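Local coordinates for ESX-5 secretion-associated protein EspG5 (Mycobacterium marinum, PDB 6VJ5), which acts as a specific cytoplasmic chaperone for cognate PE/PPE proteins, preventing aggregation of their dimers and supporting their secretion, at residues C[109-118]-C[129-137]; C[168-179]-C[202-212]. All coordinates share one frame; numbering follows the deposited sequence.

Contact 1: residues C[109-118]-C[129-137]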
loop_
_atom_site.group_PDB
_atom_site.type_symbol
_atom_site.label_atom_id
_atom_site.label_comp_id
_atom_site.label_asym_id
_atom_site.label_seq_id
_atom_site.Cartn_x
_atom_site.Cartn_y
_atom_site.Cartn_z
ATOM N N ARG C 109 -10.446 -7.539 1.814
ATOM C CA ARG C 109 -10.900 -7.121 3.132
ATOM C C ARG C 109 -12.207 -7.797 3.527
ATOM O O ARG C 109 -12.725 -7.526 4.615
ATOM C CB ARG C 109 -11.046 -5.598 3.171
ATOM C CG ARG C 109 -9.792 -4.840 2.701
ATOM C CD ARG C 109 -8.698 -4.808 3.766
ATOM N NE ARG C 109 -7.846 -5.996 3.770
ATOM C CZ ARG C 109 -6.921 -6.242 4.694
ATOM N NH1 ARG C 109 -6.733 -5.382 5.687
ATOM N NH2 ARG C 109 -6.184 -7.347 4.634
ATOM N N ASP C 110 -12.744 -8.678 2.681
ATOM C CA ASP C 110 -13.953 -9.401 3.038
ATOM C C ASP C 110 -13.689 -10.323 4.226
ATOM O O ASP C 110 -12.554 -10.733 4.494
ATOM C CB ASP C 110 -14.468 -10.248 1.873
ATOM C CG ASP C 110 -15.004 -9.421 0.727
ATOM O OD1 ASP C 110 -15.440 -8.268 0.949
ATOM O OD2 ASP C 110 -15.000 -9.949 -0.405
ATOM N N ILE C 111 -14.760 -10.659 4.928
ATOM C CA ILE C 111 -14.732 -11.703 5.952
ATOM C C ILE C 111 -15.801 -12.718 5.595
ATOM O O ILE C 111 -16.720 -12.430 4.806
ATOM C CB ILE C 111 -14.937 -11.123 7.370
ATOM C CG1 ILE C 111 -16.245 -10.339 7.469
ATOM C CG2 ILE C 111 -13.770 -10.230 7.761
ATOM C CD1 ILE C 111 -16.535 -9.828 8.871
ATOM N N PRO C 112 -15.717 -13.932 6.146
ATOM C CA PRO C 112 -16.712 -14.959 5.807
ATOM C C PRO C 112 -18.114 -14.530 6.217
ATOM O O PRO C 112 -18.316 -13.935 7.277
ATOM C CB PRO C 112 -16.242 -16.188 6.595
ATOM C CG PRO C 112 -14.771 -15.949 6.832
ATOM C CD PRO C 112 -14.650 -14.455 7.020
ATOM N N ASP C 113 -19.092 -14.856 5.368
ATOM C CA ASP C 113 -20.469 -14.447 5.630
ATOM C C ASP C 113 -21.013 -15.020 6.933
ATOM O O ASP C 113 -21.997 -14.492 7.463
ATOM C CB ASP C 113 -21.385 -14.868 4.475
ATOM C CG ASP C 113 -21.358 -13.890 3.313
ATOM O OD1 ASP C 113 -21.006 -12.712 3.531
ATOM O OD2 ASP C 113 -21.693 -14.299 2.181
ATOM N N ASN C 114 -20.408 -16.083 7.458
ATOM C CA ASN C 114 -20.859 -16.697 8.698
ATOM C C ASN C 114 -20.136 -16.154 9.924
ATOM O O ASN C 114 -20.303 -16.704 11.019
ATOM C CB ASN C 114 -20.660 -18.215 8.642
ATOM C CG ASN C 114 -19.201 -18.615 8.799
ATOM O OD1 ASN C 114 -18.316 -18.010 8.196
ATOM N ND2 ASN C 114 -18.945 -19.628 9.617
ATOM N N GLU C 115 -19.334 -15.102 9.768
ATOM C CA GLU C 115 -18.445 -14.626 10.819
ATOM C C GLU C 115 -18.852 -13.228 11.266
ATOM O O GLU C 115 -19.265 -12.395 10.454
ATOM C CB GLU C 115 -16.984 -14.629 10.340
ATOM C CG GLU C 115 -15.982 -15.013 11.414
ATOM C CD GLU C 115 -14.562 -15.135 10.889
ATOM O OE1 GLU C 115 -13.730 -14.272 11.228
ATOM O OE2 GLU C 115 -14.272 -16.100 10.149
ATOM N N PHE C 116 -18.741 -12.998 12.570
ATOM C CA PHE C 116 -19.032 -11.729 13.225
ATOM C C PHE C 116 -17.834 -11.426 14.117
ATOM O O PHE C 116 -17.375 -12.302 14.858
ATOM C CB PHE C 116 -20.337 -11.821 14.025
ATOM C CG PHE C 116 -21.438 -12.571 13.305
ATOM C CD1 PHE C 116 -21.538 -13.953 13.410
ATOM C CD2 PHE C 116 -22.368 -11.899 12.522
ATOM C CE1 PHE C 116 -22.546 -14.651 12.748
ATOM C CE2 PHE C 116 -23.379 -12.593 11.859
ATOM C CZ PHE C 116 -23.467 -13.970 11.975
ATOM N N ARG C 117 -17.308 -10.206 14.035
ATOM C CA ARG C 117 -16.045 -9.866 14.685
ATOM C C ARG C 117 -16.255 -8.716 15.656
ATOM O O ARG C 117 -16.703 -7.636 15.259
ATOM C CB ARG C 117 -14.978 -9.503 13.649
ATOM C CG ARG C 117 -14.166 -10.698 13.158
ATOM C CD ARG C 117 -13.846 -10.622 11.664
ATOM N NE ARG C 117 -13.073 -11.788 11.244
ATOM C CZ ARG C 117 -11.745 -11.828 11.161
ATOM N NH1 ARG C 117 -11.016 -10.756 11.450
ATOM N NH2 ARG C 117 -11.144 -12.945 10.779
ATOM N N VAL C 118 -15.913 -8.953 16.922
ATOM C CA VAL C 118 -16.132 -8.006 18.011
ATOM C C VAL C 118 -14.786 -7.654 18.636
ATOM O O VAL C 118 -14.084 -8.535 19.150
ATOM C CB VAL C 118 -17.079 -8.577 19.081
ATOM C CG1 VAL C 118 -17.136 -7.645 20.282
ATOM C CG2 VAL C 118 -18.462 -8.821 18.515
ATOM N N SER C 129 -16.430 -0.141 21.668
ATOM C CA SER C 129 -16.786 -1.379 20.987
ATOM C C SER C 129 -16.709 -1.179 19.480
ATOM O O SER C 129 -17.236 -0.194 18.953
ATOM C CB SER C 129 -18.198 -1.833 21.372
ATOM O OG SER C 129 -19.169 -1.330 20.462
ATOM N N ALA C 130 -16.060 -2.113 18.790
ATOM C CA ALA C 130 -16.042 -2.152 17.332
ATOM C C ALA C 130 -16.467 -3.547 16.902
ATOM O O ALA C 130 -15.808 -4.533 17.252
ATOM C CB ALA C 130 -14.657 -1.805 16.780
ATOM N N VAL C 131 -17.570 -3.633 16.159
ATOM C CA VAL C 131 -18.161 -4.906 15.759
ATOM C C VAL C 131 -18.342 -4.887 14.252
ATOM O O VAL C 131 -19.016 -3.999 13.721
ATOM C CB VAL C 131 -19.512 -5.161 16.454
ATOM C CG1 VAL C 131 -20.172 -6.429 15.916
ATOM C CG2 VAL C 131 -19.322 -5.229 17.964
ATOM N N ARG C 132 -17.764 -5.868 13.568
ATOM C CA ARG C 132 -17.874 -5.960 12.121
ATOM C C ARG C 132 -18.728 -7.157 11.727
ATOM O O ARG C 132 -18.507 -8.274 12.212
ATOM C CB ARG C 132 -16.505 -6.066 11.446
ATOM C CG ARG C 132 -16.655 -6.346 9.961
ATOM C CD ARG C 132 -15.397 -6.134 9.149
ATOM N NE ARG C 132 -15.674 -6.427 7.743
ATOM C CZ ARG C 132 -14.770 -6.400 6.772
ATOM N NH1 ARG C 132 -13.510 -6.085 7.039
ATOM N NH2 ARG C 132 -15.129 -6.691 5.529
ATOM N N VAL C 133 -19.699 -6.912 10.846
ATOM C CA VAL C 133 -20.546 -7.943 10.257
ATOM C C VAL C 133 -20.644 -7.650 8.766
ATOM O O VAL C 133 -20.986 -6.531 8.374
ATOM C CB VAL C 133 -21.955 -7.976 10.879
ATOM C CG1 VAL C 133 -22.822 -9.000 10.150
ATOM C CG2 VAL C 133 -21.879 -8.281 12.364
ATOM N N GLY C 134 -20.364 -8.643 7.940
ATOM C CA GLY C 134 -20.334 -8.387 6.512
ATOM C C GLY C 134 -19.298 -7.315 6.228
ATOM O O GLY C 134 -18.113 -7.448 6.557
ATOM N N ASN C 135 -19.731 -6.216 5.621
ATOM C CA ASN C 135 -18.838 -5.109 5.309
ATOM C C ASN C 135 -19.192 -3.859 6.098
ATOM O O ASN C 135 -18.821 -2.753 5.696
ATOM C CB ASN C 135 -18.859 -4.864 3.803
ATOM C CG ASN C 135 -18.150 -5.974 3.041
ATOM O OD1 ASN C 135 -17.207 -6.584 3.552
ATOM N ND2 ASN C 135 -18.610 -6.253 1.830
ATOM N N ASP C 136 -19.863 -4.024 7.233
ATOM C CA ASP C 136 -20.271 -2.927 8.091
ATOM C C ASP C 136 -19.582 -3.047 9.437
ATOM O O ASP C 136 -19.418 -4.149 9.969
ATOM C CB ASP C 136 -21.789 -2.927 8.260
ATOM C CG ASP C 136 -22.506 -2.600 6.972
ATOM O OD1 ASP C 136 -22.240 -1.517 6.410
ATOM O OD2 ASP C 136 -23.308 -3.436 6.501
ATOM N N ILE C 137 -19.170 -1.904 9.970
ATOM C CA ILE C 137 -18.554 -1.804 11.283
ATOM C C ILE C 137 -19.392 -0.839 12.111
ATOM O O ILE C 137 -19.833 0.201 11.608
ATOM C CB ILE C 137 -17.088 -1.331 11.185
ATOM C CG1 ILE C 137 -16.248 -2.349 10.401
ATOM C CG2 ILE C 137 -16.508 -1.135 12.576
ATOM C CD1 ILE C 137 -14.985 -1.774 9.774
HETATM O O HOH W 1 -17.141 -9.046 3.893
#
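The open end of the antiparallel hairpin made by strands 115-123 and 126-133 is where R117 pairs with R132. R117 N donates to R132 O at 2.9 Å, and R132 N donates to R117 O at 2.7 Å. V118 and V131 form the next, non-hydrogen-bonded pair. Their side chains run alongside each other, with V118 CG2 3.7 Å from V131 CG2. F116 is on the same face, and its ring is met at the edge by V133 CG2. R132 leaves from the other face. Its CG is anti to the backbone N (chi1 172°) and the chain runs extended to NE, which carries the guanidinium past the strand end to the loop 109-114. There R132 NH2 donates to R109 O at 2.7 Å, from a position tilted out of the carbonyl plane. R132 NE and R132 NH2 share one acceptor, G134 O, with R132 NE at 2.9 Å in a fairly straight bond (161°). This carbonyl belongs to the type II' turn V133-D136, where the positive phi of G134 suits a glycine. I111 passes antiparallel to the arginine chain, and I111 CG2 lies over the face of the R132 guanidinium, 4.1 Å from R132 CZ. Water 1 accepts from I111 N. On the same face as R132, R117 turns to E115, with R117 NE 2.6 Å from E115 OE1 in a salt bridge. R132 NH1 also bonds L33 O. The buried R132 guanidinium is thus held mainly by backbone carbonyls, whose partial negative charges probably offset its positive charge.

Contact 2: residues C[168-179]-C[202-212]; sequences AINAVNVPLEEM and MGISASTVAAL
I204 and M179 lie on the well-packed side of this contact, where strand 172-175 and the start of helix 176-188 meet the segment leading into helix 206-217. V174 CG1 is 3.7 Å from I204 CG1, and the two side chains cross at about a right angle. M179 bends at chi2 (65°), bringing its SD within 4.0 Å of I204 CD1 and its CE tip to tip with L212 CD2, at 3.8 Å. I169 adds a second apolar patch, with CG2 3.7 Å from A211 CB. M202 lays its thioether against the start of helix 176-188, its SD 4.1 Å from E178 CB. The polar side, at N170 and S207, is more open to solvent. S205 OG donates to N170 OD1 at 2.7 Å, in the carbonyl plane and on a lone pair. The same OG accepts from T208 N at 2.9 Å and so caps helix 206-217. N170 N donates to T208 OG1 at 3.1 Å. Water 2 joins N170 O to S205 N. Two residues before S205, G203 ends the preceding helix in a Schellman motif. S205 OG therefore donates across the contact and accepts within its own helix start, so one hydroxyl fixes N170 and the helix N-terminus together.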
loop_
_atom_site.group_PDB
_atom_site.type_symbol
_atom_site.label_atom_id
_atom_site.label_comp_id
_atom_site.label_asym_id
_atom_site.label_seq_id
_atom_site.Cartn_x
_atom_site.Cartn_y
_atom_site.Cartn_z
ATOM N N ALA C 168 -22.815 -31.895 28.895
ATOM C CA ALA C 168 -22.711 -32.758 30.070
ATOM C C ALA C 168 -21.375 -33.487 29.996
ATOM O O ALA C 168 -21.273 -34.633 29.549
ATOM C CB ALA C 168 -23.889 -33.722 30.134
ATOM N N ILE C 169 -20.326 -32.795 30.435
ATOM C CA ILE C 169 -18.979 -33.340 30.413
ATOM C C ILE C 169 -18.356 -33.179 31.794
ATOM O O ILE C 169 -18.825 -32.406 32.631
ATOM C CB ILE C 169 -18.091 -32.672 29.345
ATOM C CG1 ILE C 169 -17.614 -31.306 29.823
ATOM C CG2 ILE C 169 -18.850 -32.518 28.039
ATOM C CD1 ILE C 169 -16.414 -30.792 29.047
ATOM N N ASN C 170 -17.245 -33.886 31.996
ATOM C CA ASN C 170 -16.488 -33.841 33.241
ATOM C C ASN C 170 -15.235 -32.998 33.008
ATOM O O ASN C 170 -14.342 -33.392 32.248
ATOM C CB ASN C 170 -16.130 -35.252 33.703
ATOM C CG ASN C 170 -17.314 -36.189 33.674
ATOM O OD1 ASN C 170 -17.485 -36.955 32.728
ATOM N ND2 ASN C 170 -18.143 -36.135 34.713
ATOM N N ALA C 171 -15.166 -31.849 33.679
ATOM C CA ALA C 171 -14.029 -30.953 33.529
ATOM C C ALA C 171 -12.725 -31.707 33.743
ATOM O O ALA C 171 -12.650 -32.630 34.556
ATOM C CB ALA C 171 -14.145 -29.795 34.521
ATOM N N VAL C 172 -11.697 -31.320 32.992
ATOM C CA VAL C 172 -10.405 -31.988 33.080
ATOM C C VAL C 172 -9.355 -31.073 32.478
ATOM O O VAL C 172 -9.656 -30.224 31.634
ATOM C CB VAL C 172 -10.452 -33.374 32.385
ATOM C CG1 VAL C 172 -10.861 -33.242 30.922
ATOM C CG2 VAL C 172 -9.117 -34.098 32.511
ATOM N N ASN C 173 -8.122 -31.220 32.954
ATOM C CA ASN C 173 -6.954 -30.549 32.402
ATOM C C ASN C 173 -6.071 -31.591 31.735
ATOM O O ASN C 173 -5.773 -32.629 32.338
ATOM C CB ASN C 173 -6.164 -29.828 33.493
ATOM C CG ASN C 173 -6.962 -28.744 34.174
ATOM O OD1 ASN C 173 -7.654 -27.957 33.527
ATOM N ND2 ASN C 173 -6.871 -28.696 35.498
ATOM N N VAL C 174 -5.652 -31.319 30.505
ATOM C CA VAL C 174 -4.800 -32.249 29.767
ATOM C C VAL C 174 -3.571 -31.519 29.236
ATOM O O VAL C 174 -3.633 -30.305 28.994
ATOM C CB VAL C 174 -5.582 -32.913 28.623
ATOM C CG1 VAL C 174 -6.725 -33.750 29.174
ATOM C CG2 VAL C 174 -6.116 -31.857 27.662
ATOM N N PRO C 175 -2.441 -32.203 29.051
ATOM C CA PRO C 175 -1.279 -31.544 28.433
ATOM C C PRO C 175 -1.611 -31.068 27.026
ATOM O O PRO C 175 -2.144 -31.820 26.206
ATOM C CB PRO C 175 -0.203 -32.638 28.422
ATOM C CG PRO C 175 -0.638 -33.628 29.465
ATOM C CD PRO C 175 -2.147 -33.593 29.452
ATOM N N LEU C 176 -1.278 -29.808 26.746
ATOM C CA LEU C 176 -1.706 -29.205 25.489
ATOM C C LEU C 176 -1.044 -29.878 24.293
ATOM O O LEU C 176 -1.723 -30.267 23.337
ATOM C CB LEU C 176 -1.405 -27.712 25.489
ATOM C CG LEU C 176 -1.816 -26.975 24.214
ATOM C CD1 LEU C 176 -3.307 -27.084 23.989
ATOM C CD2 LEU C 176 -1.368 -25.526 24.295
ATOM N N GLU C 177 0.282 -30.022 24.317
ATOM C CA GLU C 177 0.954 -30.564 23.140
ATOM C C GLU C 177 0.516 -32.001 22.875
ATOM O O GLU C 177 0.280 -32.381 21.723
ATOM C CB GLU C 177 2.474 -30.459 23.280
ATOM C CG GLU C 177 3.103 -31.133 24.484
ATOM C CD GLU C 177 4.604 -30.866 24.567
ATOM O OE1 GLU C 177 5.166 -30.271 23.620
ATOM O OE2 GLU C 177 5.223 -31.246 25.583
ATOM N N GLU C 178 0.362 -32.809 23.929
ATOM C CA GLU C 178 -0.177 -34.153 23.735
ATOM C C GLU C 178 -1.620 -34.109 23.240
ATOM O O GLU C 178 -2.042 -34.978 22.466
ATOM C CB GLU C 178 -0.090 -34.962 25.034
ATOM C CG GLU C 178 1.287 -35.545 25.332
ATOM C CD GLU C 178 2.211 -34.578 26.059
ATOM O OE1 GLU C 178 1.869 -33.381 26.160
ATOM O OE2 GLU C 178 3.282 -35.019 26.533
ATOM N N MET C 179 -2.385 -33.099 23.668
ATOM C CA MET C 179 -3.778 -32.985 23.246
ATOM C C MET C 179 -3.895 -32.600 21.775
ATOM O O MET C 179 -4.761 -33.122 21.059
ATOM C CB MET C 179 -4.499 -31.953 24.114
ATOM C CG MET C 179 -5.951 -31.750 23.753
ATOM S SD MET C 179 -6.915 -33.232 24.060
ATOM C CE MET C 179 -8.497 -32.720 23.398
ATOM N N MET C 202 -5.664 -40.154 28.144
ATOM C CA MET C 202 -5.235 -38.911 28.772
ATOM C C MET C 202 -6.101 -38.530 29.968
ATOM O O MET C 202 -5.856 -37.487 30.586
ATOM C CB MET C 202 -5.249 -37.771 27.746
ATOM C CG MET C 202 -3.873 -37.245 27.370
ATOM S SD MET C 202 -3.914 -35.979 26.083
ATOM C CE MET C 202 -4.603 -36.912 24.708
ATOM N N GLY C 203 -7.106 -39.338 30.302
ATOM C CA GLY C 203 -7.980 -39.048 31.418
ATOM C C GLY C 203 -9.249 -38.308 31.068
ATOM O O GLY C 203 -9.936 -37.820 31.975
ATOM N N ILE C 204 -9.592 -38.217 29.792
ATOM C CA ILE C 204 -10.797 -37.529 29.350
ATOM C C ILE C 204 -11.949 -38.523 29.390
ATOM O O ILE C 204 -11.824 -39.649 28.892
ATOM C CB ILE C 204 -10.619 -36.945 27.937
ATOM C CG1 ILE C 204 -9.367 -36.065 27.880
ATOM C CG2 ILE C 204 -11.854 -36.151 27.539
ATOM C CD1 ILE C 204 -9.027 -35.547 26.488
ATOM N N SER C 205 -13.070 -38.108 29.973
ATOM C CA SER C 205 -14.164 -39.033 30.232
ATOM C C SER C 205 -14.850 -39.446 28.935
ATOM O O SER C 205 -14.863 -38.710 27.947
ATOM C CB SER C 205 -15.183 -38.399 31.182
ATOM O OG SER C 205 -16.058 -37.522 30.489
ATOM N N ALA C 206 -15.421 -40.652 28.947
ATOM C CA ALA C 206 -16.169 -41.123 27.788
ATOM C C ALA C 206 -17.261 -40.138 27.401
ATOM O O ALA C 206 -17.587 -40.003 26.218
ATOM C CB ALA C 206 -16.774 -42.498 28.077
ATOM N N SER C 207 -17.841 -39.438 28.378
ATOM C CA SER C 207 -18.863 -38.451 28.051
ATOM C C SER C 207 -18.242 -37.220 27.403
ATOM O O SER C 207 -18.758 -36.705 26.405
ATOM C CB SER C 207 -19.645 -38.064 29.304
ATOM O OG SER C 207 -20.938 -37.591 28.953
ATOM N N THR C 208 -17.116 -36.751 27.943
ATOM C CA THR C 208 -16.441 -35.603 27.353
ATOM C C THR C 208 -16.002 -35.894 25.922
ATOM O O THR C 208 -16.173 -35.053 25.032
ATOM C CB THR C 208 -15.248 -35.207 28.221
ATOM O OG1 THR C 208 -15.685 -35.014 29.574
ATOM C CG2 THR C 208 -14.616 -33.929 27.702
ATOM N N VAL C 209 -15.453 -37.085 25.673
ATOM C CA VAL C 209 -14.993 -37.415 24.327
ATOM C C VAL C 209 -16.149 -37.356 23.334
ATOM O O VAL C 209 -15.998 -36.857 22.212
ATOM C CB VAL C 209 -14.313 -38.795 24.317
ATOM C CG1 VAL C 209 -14.090 -39.258 22.884
ATOM C CG2 VAL C 209 -13.000 -38.747 25.069
ATOM N N ALA C 210 -17.317 -37.871 23.720
ATOM C CA ALA C 210 -18.452 -37.859 22.801
ATOM C C ALA C 210 -18.887 -36.431 22.481
ATOM O O ALA C 210 -19.148 -36.101 21.317
ATOM C CB ALA C 210 -19.615 -38.658 23.388
ATOM N N ALA C 211 -18.978 -35.569 23.498
ATOM C CA ALA C 211 -19.403 -34.194 23.248
ATOM C C ALA C 211 -18.333 -33.421 22.486
ATOM O O ALA C 211 -18.646 -32.621 21.597
ATOM C CB ALA C 211 -19.734 -33.488 24.562
ATOM N N LEU C 212 -17.065 -33.647 22.822
ATOM C CA LEU C 212 -15.980 -32.977 22.118
ATOM C C LEU C 212 -15.990 -33.339 20.640
ATOM O O LEU C 212 -15.925 -32.461 19.772
ATOM C CB LEU C 212 -14.649 -33.353 22.761
ATOM C CG LEU C 212 -13.443 -32.452 22.526
ATOM C CD1 LEU C 212 -13.717 -31.027 22.909
ATOM C CD2 LEU C 212 -12.276 -33.021 23.336
HETATM O O HOH W 2 -13.274 -35.580 31.414
#

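Contact 1 and contact 2 sit on opposite sides of the chain's centre. Their centres are 32 Å apart, and their nearest atoms about 17 Å. They come in series along the chain: both segments of contact 1 precede those of contact 2. Both reach the same antiparallel sheet. Contact 1 pairs strands 115-123 and 126-133, in the half that ends with strand 10-13. Contact 2 uses strand 172-175, outermost at the other end within this chain, and joins it to helices 176-188 and 206-217. The shared sheet is thus the link between them. R109 in contact 1 and M179 in contact 2 each touch another protein chain of the assembly, consistent with binding surfaces near both.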